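Local coordinates for spike protein S1 (Bat coronavirus HKU9, PDB 5GYQ), which probably attaches the virion to the host cell through a receptor, this piece being the putative receptor-binding domain of the coronavirus spike, at residues 22-27 with 63-68; 28-33 with 163-168. One frame throughout, in Å; residues are numbered along the deposited sequence.

Contact 1: 22-27 with 63-68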
ATOM      1  N   TRP A  22      -4.020   4.386  -6.679  1.00 11.99           N
ATOM      2  CA  TRP A  22      -3.569   3.266  -5.852  1.00 13.27           C
ATOM      3  C   TRP A  22      -4.605   2.148  -5.818  1.00 14.09           C
ATOM      4  O   TRP A  22      -5.808   2.406  -5.927  1.00 13.67           O
ATOM      5  CB  TRP A  22      -3.264   3.731  -4.425  1.00  7.72           C
ATOM      6  CG  TRP A  22      -4.442   4.322  -3.682  1.00 12.61           C
ATOM      7  CD1 TRP A  22      -4.836   5.629  -3.679  1.00 11.22           C
ATOM      8  CD2 TRP A  22      -5.358   3.628  -2.819  1.00 12.60           C
ATOM      9  NE1 TRP A  22      -5.940   5.792  -2.877  1.00 11.82           N
ATOM     10  CE2 TRP A  22      -6.280   4.579  -2.337  1.00 12.89           C
ATOM     11  CE3 TRP A  22      -5.485   2.298  -2.407  1.00 15.05           C
ATOM     12  CZ2 TRP A  22      -7.317   4.242  -1.470  1.00 11.94           C
ATOM     13  CZ3 TRP A  22      -6.519   1.965  -1.544  1.00 12.51           C
ATOM     14  CH2 TRP A  22      -7.420   2.935  -1.085  1.00 11.15           C
ATOM     15  N   ARG A  23      -4.149   0.907  -5.661  1.00 13.27           N
ATOM     16  CA  ARG A  23      -5.083  -0.219  -5.720  1.00 19.08           C
ATOM     17  C   ARG A  23      -5.220  -0.966  -4.400  1.00 20.27           C
ATOM     18  O   ARG A  23      -4.254  -1.143  -3.671  1.00 16.87           O
ATOM     19  CB  ARG A  23      -4.665  -1.192  -6.823  1.00 20.70           C
ATOM     20  CG  ARG A  23      -5.195  -0.811  -8.196  1.00 30.74           C
ATOM     21  CD  ARG A  23      -4.180  -1.118  -9.280  1.00 44.00           C
ATOM     22  NE  ARG A  23      -4.759  -1.862 -10.394  1.00 59.67           N
ATOM     23  CZ  ARG A  23      -4.182  -1.982 -11.584  1.00 63.59           C
ATOM     24  NH1 ARG A  23      -3.016  -1.393 -11.816  1.00 53.91           N
ATOM     25  NH2 ARG A  23      -4.772  -2.680 -12.545  1.00 59.39           N
ATOM     26  N   ARG A  24      -6.437  -1.411  -4.106  1.00 17.80           N
ATOM     27  CA  ARG A  24      -6.714  -2.126  -2.867  1.00 16.97           C
ATOM     28  C   ARG A  24      -7.087  -3.580  -3.124  1.00 20.63           C
ATOM     29  O   ARG A  24      -7.823  -3.885  -4.059  1.00 14.56           O
ATOM     30  CB  ARG A  24      -7.835  -1.429  -2.089  1.00 19.43           C
ATOM     31  CG  ARG A  24      -8.411  -2.245  -0.936  1.00 18.95           C
ATOM     32  CD  ARG A  24      -9.128  -1.349   0.059  1.00 20.57           C
ATOM     33  NE  ARG A  24      -8.190  -0.470   0.753  1.00 22.60           N
ATOM     34  CZ  ARG A  24      -8.544   0.466   1.629  1.00 24.19           C
ATOM     35  NH1 ARG A  24      -9.823   0.657   1.924  1.00 21.31           N
ATOM     36  NH2 ARG A  24      -7.615   1.215   2.208  1.00 21.56           N
ATOM     37  N   TYR A  25      -6.563  -4.471  -2.290  1.00 16.77           N
ATOM     38  CA  TYR A  25      -6.932  -5.880  -2.331  1.00 21.10           C
ATOM     39  C   TYR A  25      -7.348  -6.331  -0.938  1.00 25.37           C
ATOM     40  O   TYR A  25      -6.595  -6.182   0.025  1.00 24.34           O
ATOM     41  CB  TYR A  25      -5.774  -6.733  -2.855  1.00 19.34           C
ATOM     42  CG  TYR A  25      -5.274  -6.291  -4.212  1.00 26.70           C
ATOM     43  CD1 TYR A  25      -5.804  -6.829  -5.377  1.00 27.80           C
ATOM     44  CD2 TYR A  25      -4.282  -5.325  -4.328  1.00 24.24           C
ATOM     45  CE1 TYR A  25      -5.356  -6.420  -6.621  1.00 22.96           C
ATOM     46  CE2 TYR A  25      -3.829  -4.910  -5.563  1.00 22.15           C
ATOM     47  CZ  TYR A  25      -4.367  -5.460  -6.706  1.00 29.49           C
ATOM     48  OH  TYR A  25      -3.914  -5.046  -7.937  1.00 35.48           O
ATOM     49  N   MET A  26      -8.557  -6.868  -0.828  1.00 20.94           N
ATOM     50  CA  MET A  26      -9.075  -7.284   0.465  1.00 26.90           C
ATOM     51  C   MET A  26      -8.969  -8.795   0.655  1.00 30.53           C
ATOM     52  O   MET A  26      -9.429  -9.574  -0.176  1.00 31.69           O
ATOM     53  CB  MET A  26     -10.523  -6.823   0.625  1.00 30.25           C
ATOM     54  CG  MET A  26     -10.673  -5.311   0.711  1.00 30.70           C
ATOM     55  SD  MET A  26     -12.391  -4.771   0.785  1.00 76.76           S
ATOM     56  CE  MET A  26     -12.185  -3.029   1.153  1.00 52.14           C
ATOM     57  N   LEU A  27      -8.342  -9.187   1.760  1.00 29.68           N
ATOM     58  CA  LEU A  27      -8.158 -10.584   2.131  1.00 27.76           C
ATOM     59  C   LEU A  27      -9.012 -10.925   3.345  1.00 30.75           C
ATOM     60  O   LEU A  27      -8.875 -10.307   4.411  1.00 28.54           O
ATOM     61  CB  LEU A  27      -6.690 -10.879   2.438  1.00 24.36           C
ATOM     62  CG  LEU A  27      -5.639 -10.300   1.491  1.00 27.32           C
ATOM     63  CD1 LEU A  27      -4.245 -10.686   1.960  1.00 35.62           C
ATOM     64  CD2 LEU A  27      -5.879 -10.768   0.069  1.00 37.87           C
ATOM     65  N   SER A  63      -8.858  -9.761   9.320  1.00 31.85           N
ATOM     66  CA  SER A  63      -8.832  -9.427   7.900  1.00 27.86           C
ATOM     67  C   SER A  63      -7.531  -8.714   7.564  1.00 30.19           C
ATOM     68  O   SER A  63      -6.901  -8.108   8.440  1.00 27.67           O
ATOM     69  CB  SER A  63     -10.024  -8.548   7.516  1.00 38.41           C
ATOM     70  OG  SER A  63      -9.813  -7.208   7.928  1.00 36.92           O
ATOM     71  N   VAL A  64      -7.130  -8.787   6.298  1.00 29.99           N
ATOM     72  CA  VAL A  64      -5.914  -8.105   5.857  1.00 23.27           C
ATOM     73  C   VAL A  64      -6.186  -7.299   4.593  1.00 26.77           C
ATOM     74  O   VAL A  64      -6.768  -7.806   3.649  1.00 27.75           O
ATOM     75  CB  VAL A  64      -4.763  -9.100   5.592  1.00 25.61           C
ATOM     76  CG1 VAL A  64      -3.549  -8.380   5.022  1.00 19.67           C
ATOM     77  CG2 VAL A  64      -4.394  -9.841   6.868  1.00 32.12           C
ATOM     78  N   THR A  65      -5.770  -6.039   4.576  1.00 27.29           N
ATOM     79  CA  THR A  65      -5.946  -5.208   3.391  1.00 26.85           C
ATOM     80  C   THR A  65      -4.594  -4.795   2.827  1.00 26.04           C
ATOM     81  O   THR A  65      -3.713  -4.369   3.566  1.00 22.38           O
ATOM     82  CB  THR A  65      -6.779  -3.955   3.703  1.00 30.60           C
ATOM     83  OG1 THR A  65      -8.036  -4.347   4.267  1.00 38.70           O
ATOM     84  CG2 THR A  65      -7.028  -3.150   2.437  1.00 27.67           C
ATOM     85  N   LEU A  66      -4.432  -4.936   1.514  1.00 15.82           N
ATOM     86  CA  LEU A  66      -3.190  -4.549   0.851  1.00 16.98           C
ATOM     87  C   LEU A  66      -3.410  -3.383  -0.101  1.00 15.82           C
ATOM     88  O   LEU A  66      -4.105  -3.519  -1.105  1.00 17.92           O
ATOM     89  CB  LEU A  66      -2.600  -5.730   0.079  1.00 15.71           C
ATOM     90  CG  LEU A  66      -2.435  -7.038   0.853  1.00 32.18           C
ATOM     91  CD1 LEU A  66      -1.965  -8.152  -0.073  1.00 28.95           C
ATOM     92  CD2 LEU A  66      -1.471  -6.857   2.016  1.00 18.32           C
ATOM     93  N   ASP A  67      -2.818  -2.238   0.215  1.00 18.04           N
ATOM     94  CA  ASP A  67      -2.882  -1.092  -0.684  1.00 16.45           C
ATOM     95  C   ASP A  67      -1.550  -0.923  -1.391  1.00 15.56           C
ATOM     96  O   ASP A  67      -0.515  -0.809  -0.752  1.00 16.54           O
ATOM     97  CB  ASP A  67      -3.250   0.177   0.078  1.00 15.36           C
ATOM     98  CG  ASP A  67      -4.580   0.055   0.787  1.00 20.02           C
ATOM     99  OD1 ASP A  67      -5.438  -0.712   0.309  1.00 20.93           O
ATOM    100  OD2 ASP A  67      -4.769   0.727   1.821  1.00 18.12           O
ATOM    101  N   VAL A  68      -1.573  -0.905  -2.714  1.00 11.07           N
ATOM    102  CA  VAL A  68      -0.332  -0.890  -3.475  1.00  9.73           C
ATOM    103  C   VAL A  68      -0.244   0.328  -4.386  1.00 13.59           C
ATOM    104  O   VAL A  68      -1.218   0.691  -5.070  1.00 13.02           O
ATOM    105  CB  VAL A  68      -0.186  -2.172  -4.310  1.00  9.03           C
ATOM    106  CG1 VAL A  68       1.110  -2.154  -5.100  1.00 12.68           C
ATOM    107  CG2 VAL A  68      -0.232  -3.396  -3.401  1.00 13.08           C
TER
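L27 packs against V64 and L66 at one end of this antiparallel strand pair, and the apolar grip there is close. The L27 side chain leans across both partners, and its methyl CD1 does the touching: it lies 3.9 Å from V64 CG1 and 4.0 Å from L66 CD1. Paired backbone hydrogen bonds run evenly along the strands at R23/V68, Y25/L66 and L27/V64, the hydrogen-bonded pairs of the antiparallel register.

The opposite face of the pair, carrying R24, M26, T65 and D67, has a polar grip, a bidentate, side-on salt bridge. R24 NE reaches D67 OD1 at 2.8 Å and R24 NH2 reaches D67 OD2 at 2.9 Å. Both oxygens are met on their syn sides, by bonds that are almost straight, and the guanidinium and carboxylate planes lie only 21° apart. R24 CG stands anti to its backbone N (chi1 168°), and a bend at chi3 turns the chain beyond CD. The W22 indole turns its edge to one guanidinium face, CH2 standing 3.6 Å above the R24 guanidinium plane, toward its rim, while T65 CG2 comes within 3.4 Å of R24 NE. D67 OD2 has a second partner, the hydroxyl of Y92, which helps to fix this buried carboxylate.

R23 and M26, exposed on opposite faces, are the loosely held residues. The end of R23 leads away from 63-68, and the M26 side chain adds little to the contact.

Strand 23-27 is an outermost strand of the five-stranded antiparallel sheet, and strand 63-71 is bonded on its far side to strand 146-157. V12 of helix 10-14 covers R23, Y25 and V68, whereas F32 of strand 30-32 packs on L27 and L66.

Contact 2: 28-33 with 163-168; sequences YDCVFD and KLVCPV
C30 and V165 pair in parallel, as do V31 and C166, and four backbone hydrogen bonds pass back and forth between the two segments. C30 N donates to L164 O, C166 N to C30 O at 3.0 Å, and F32 N to C166 O at 2.9 Å. The last, from V168 N to F32 O, is weak at 3.2 Å and bent to 126°, so the pairing frays toward that end.

Water extends the polar contact at the other end. One molecule accepts from D29 N and donates to K163 O, bridging the main chains where C30 and L164 begin the pairing.

Among the apolar contacts, V165 CG1 lies 3.9 Å from F32 CB, while V165 CG2 turns to the backbone of Y28. F32 CG stands anti to its backbone N (chi1 178°), and its ring leads away from 163-168 to meet F34 edge-to-face. V31 points to the other face of the sheet, and beyond the strand V168 CG1 meets V31 CG1 at 3.6 Å.

Two carboxylates touch carbon atoms. V168 CG2 comes within 3.3 Å of D33 OD2. The D29 carboxylate rests on the carbon part of K163, OD2 3.4 Å from K163 CA, with no ion pair: K163 NZ is 6.3 Å from D29 OD1, and the lysine is poorly ordered. The stronger polar partner of D29 OD2 is Q3, whose NE2 also donates to L164 O.

Strand 30-32 is the middle strand of a small three-stranded parallel sheet, with 4-5 and 165-167 at its edges. Disulfide C6-C30 ties it to the N-terminal region, and C60-C166 ties strand 165-167 to the region before strand 63-71, an arrangement that brings the two ends of this spike domain together.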
ATOM      1  N   TYR A  28      -9.879 -11.917   3.175  1.00 30.11           N
ATOM      2  CA  TYR A  28     -10.833 -12.308   4.205  1.00 39.70           C
ATOM      3  C   TYR A  28     -11.153 -13.800   4.124  1.00 43.86           C
ATOM      4  O   TYR A  28     -11.377 -14.329   3.034  1.00 43.51           O
ATOM      5  CB  TYR A  28     -12.117 -11.484   4.071  1.00 35.51           C
ATOM      6  CG  TYR A  28     -13.179 -11.825   5.087  1.00 46.77           C
ATOM      7  CD1 TYR A  28     -14.216 -12.693   4.773  1.00 54.09           C
ATOM      8  CD2 TYR A  28     -13.144 -11.280   6.364  1.00 51.29           C
ATOM      9  CE1 TYR A  28     -15.189 -13.009   5.702  1.00 53.64           C
ATOM     10  CE2 TYR A  28     -14.113 -11.592   7.300  1.00 52.03           C
ATOM     11  CZ  TYR A  28     -15.132 -12.456   6.963  1.00 56.90           C
ATOM     12  OH  TYR A  28     -16.100 -12.771   7.888  1.00 69.26           O
ATOM     13  N   ASP A  29     -11.166 -14.464   5.280  1.00 38.28           N
ATOM     14  CA  ASP A  29     -11.521 -15.883   5.384  1.00 39.13           C
ATOM     15  C   ASP A  29     -10.705 -16.747   4.423  1.00 34.09           C
ATOM     16  O   ASP A  29     -11.263 -17.407   3.546  1.00 35.55           O
ATOM     17  CB  ASP A  29     -13.021 -16.070   5.126  1.00 47.57           C
ATOM     18  CG  ASP A  29     -13.523 -17.457   5.511  1.00 56.90           C
ATOM     19  OD1 ASP A  29     -14.625 -17.834   5.055  1.00 48.25           O
ATOM     20  OD2 ASP A  29     -12.823 -18.168   6.263  1.00 46.98           O
ATOM     21  N   CYS A  30      -9.385 -16.739   4.590  1.00 38.35           N
ATOM     22  CA  CYS A  30      -8.510 -17.433   3.652  1.00 27.28           C
ATOM     23  C   CYS A  30      -7.093 -17.679   4.169  1.00 28.55           C
ATOM     24  O   CYS A  30      -6.669 -17.133   5.196  1.00 32.49           O
ATOM     25  CB  CYS A  30      -8.421 -16.645   2.342  1.00 37.93           C
ATOM     26  SG  CYS A  30      -7.534 -15.070   2.497  1.00 37.44           S
ATOM     27  N   VAL A  31      -6.369 -18.514   3.432  1.00 30.89           N
ATOM     28  CA  VAL A  31      -4.951 -18.740   3.668  1.00 29.90           C
ATOM     29  C   VAL A  31      -4.154 -17.874   2.698  1.00 35.13           C
ATOM     30  O   VAL A  31      -4.411 -17.879   1.496  1.00 32.76           O
ATOM     31  CB  VAL A  31      -4.571 -20.223   3.492  1.00 32.99           C
ATOM     32  CG1 VAL A  31      -3.119 -20.445   3.863  1.00 30.38           C
ATOM     33  CG2 VAL A  31      -5.472 -21.105   4.338  1.00 31.99           C
ATOM     34  N   PHE A  32      -3.191 -17.129   3.229  1.00 36.52           N
ATOM     35  CA  PHE A  32      -2.445 -16.161   2.440  1.00 34.44           C
ATOM     36  C   PHE A  32      -0.943 -16.318   2.643  1.00 37.21           C
ATOM     37  O   PHE A  32      -0.476 -16.492   3.766  1.00 39.72           O
ATOM     38  CB  PHE A  32      -2.886 -14.739   2.800  1.00 33.07           C
ATOM     39  CG  PHE A  32      -2.139 -13.664   2.064  1.00 35.34           C
ATOM     40  CD1 PHE A  32      -1.327 -12.772   2.748  1.00 36.48           C
ATOM     41  CD2 PHE A  32      -2.250 -13.542   0.690  1.00 33.29           C
ATOM     42  CE1 PHE A  32      -0.640 -11.779   2.073  1.00 30.90           C
ATOM     43  CE2 PHE A  32      -1.563 -12.551   0.009  1.00 33.72           C
ATOM     44  CZ  PHE A  32      -0.758 -11.671   0.702  1.00 32.77           C
ATOM     45  N   ASP A  33      -0.191 -16.264   1.550  1.00 35.96           N
ATOM     46  CA  ASP A  33       1.262 -16.357   1.622  1.00 39.76           C
ATOM     47  C   ASP A  33       1.873 -14.975   1.823  1.00 34.65           C
ATOM     48  O   ASP A  33       2.123 -14.250   0.861  1.00 32.53           O
ATOM     49  CB  ASP A  33       1.823 -17.018   0.361  1.00 36.30           C
ATOM     50  CG  ASP A  33       3.318 -17.283   0.455  1.00 48.01           C
ATOM     51  OD1 ASP A  33       3.941 -17.559  -0.592  1.00 50.28           O
ATOM     52  OD2 ASP A  33       3.872 -17.213   1.574  1.00 47.12           O
ATOM     53  N   LYS A 163     -13.259 -17.723  10.712  1.00 64.28           N
ATOM     54  CA  LYS A 163     -13.055 -17.015   9.449  1.00 62.34           C
ATOM     55  C   LYS A 163     -11.943 -15.980   9.583  1.00 53.24           C
ATOM     56  O   LYS A 163     -12.199 -14.786   9.748  1.00 54.02           O
ATOM     57  CB  LYS A 163     -14.354 -16.356   8.986  1.00 61.62           C
ATOM     58  CG  LYS A 163     -15.514 -17.327   8.863  1.00 64.53           C
ATOM     59  CD  LYS A 163     -16.844 -16.596   8.836  1.00 82.28           C
ATOM     60  CE  LYS A 163     -18.006 -17.559   9.011  1.00 79.03           C
ATOM     61  NZ  LYS A 163     -19.300 -16.839   9.157  1.00 76.18           N
ATOM     62  N   LEU A 164     -10.706 -16.456   9.516  1.00 42.74           N
ATOM     63  CA  LEU A 164      -9.541 -15.601   9.676  1.00 37.37           C
ATOM     64  C   LEU A 164      -8.659 -15.645   8.436  1.00 36.66           C
ATOM     65  O   LEU A 164      -8.860 -16.474   7.546  1.00 34.93           O
ATOM     66  CB  LEU A 164      -8.732 -16.027  10.902  1.00 39.61           C
ATOM     67  CG  LEU A 164      -9.488 -16.131  12.227  1.00 47.85           C
ATOM     68  CD1 LEU A 164      -8.567 -16.637  13.328  1.00 41.89           C
ATOM     69  CD2 LEU A 164     -10.104 -14.792  12.606  1.00 44.84           C
ATOM     70  N   VAL A 165      -7.688 -14.739   8.382  1.00 30.74           N
ATOM     71  CA  VAL A 165      -6.651 -14.794   7.365  1.00 32.84           C
ATOM     72  C   VAL A 165      -5.385 -15.373   7.988  1.00 35.33           C
ATOM     73  O   VAL A 165      -4.757 -14.736   8.835  1.00 27.28           O
ATOM     74  CB  VAL A 165      -6.350 -13.410   6.768  1.00 30.73           C
ATOM     75  CG1 VAL A 165      -5.291 -13.528   5.678  1.00 31.51           C
ATOM     76  CG2 VAL A 165      -7.620 -12.781   6.224  1.00 30.07           C
ATOM     77  N   CYS A 166      -5.015 -16.582   7.579  1.00 35.12           N
ATOM     78  CA  CYS A 166      -3.860 -17.252   8.177  1.00 28.92           C
ATOM     79  C   CYS A 166      -2.710 -17.431   7.186  1.00 29.75           C
ATOM     80  O   CYS A 166      -2.937 -17.718   6.016  1.00 35.57           O
ATOM     81  CB  CYS A 166      -4.277 -18.608   8.753  1.00 37.55           C
ATOM     82  SG  CYS A 166      -5.246 -18.500  10.283  1.00 53.13           S
ATOM     83  N   PRO A 167      -1.467 -17.268   7.660  1.00 24.93           N
ATOM     84  CA  PRO A 167      -0.286 -17.373   6.794  1.00 32.60           C
ATOM     85  C   PRO A 167       0.038 -18.812   6.394  1.00 34.27           C
ATOM     86  O   PRO A 167      -0.413 -19.747   7.054  1.00 35.99           O
ATOM     87  CB  PRO A 167       0.830 -16.793   7.662  1.00 31.10           C
ATOM     88  CG  PRO A 167       0.395 -17.090   9.055  1.00 31.71           C
ATOM     89  CD  PRO A 167      -1.102 -16.954   9.052  1.00 26.75           C
ATOM     90  N   VAL A 168       0.811 -18.979   5.323  1.00 37.22           N
ATOM     91  CA  VAL A 168       1.266 -20.306   4.919  1.00 42.37           C
ATOM     92  C   VAL A 168       2.640 -20.587   5.517  1.00 39.65           C
ATOM     93  O   VAL A 168       3.418 -19.666   5.776  1.00 44.48           O
ATOM     94  CB  VAL A 168       1.328 -20.465   3.374  1.00 45.10           C
ATOM     95  CG1 VAL A 168       0.183 -19.726   2.707  1.00 44.54           C
ATOM     96  CG2 VAL A 168       2.670 -20.006   2.817  1.00 47.31           C
TER
HETATM   97  O   HOH W   1     -11.235 -13.403   7.826  1.00 44.62           O
HETATM   98  O   HOH W   2       3.145 -16.775   4.948  1.00 32.82           O

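In the fold
The two contacts show how consecutive strands can serve different sheets. Their centres lie 13 Å apart, and they touch where V165 CG2 reaches L27 O. Strand 23-27 of contact 1 runs almost directly into strand 30-32 of contact 2, so the chain leaves the five-stranded antiparallel sheet, to which strand 63-71 also belongs, and enters the small parallel one, shared with strand 165-167. Along the sequence the segments alternate, 22-27, 28-33, 63-68, then 163-168. The centre of contact 1 lies about 7 Å from the chain centre and that of contact 2 about 18 Å. The second contact joins the terminal regions of the putative receptor-binding domain.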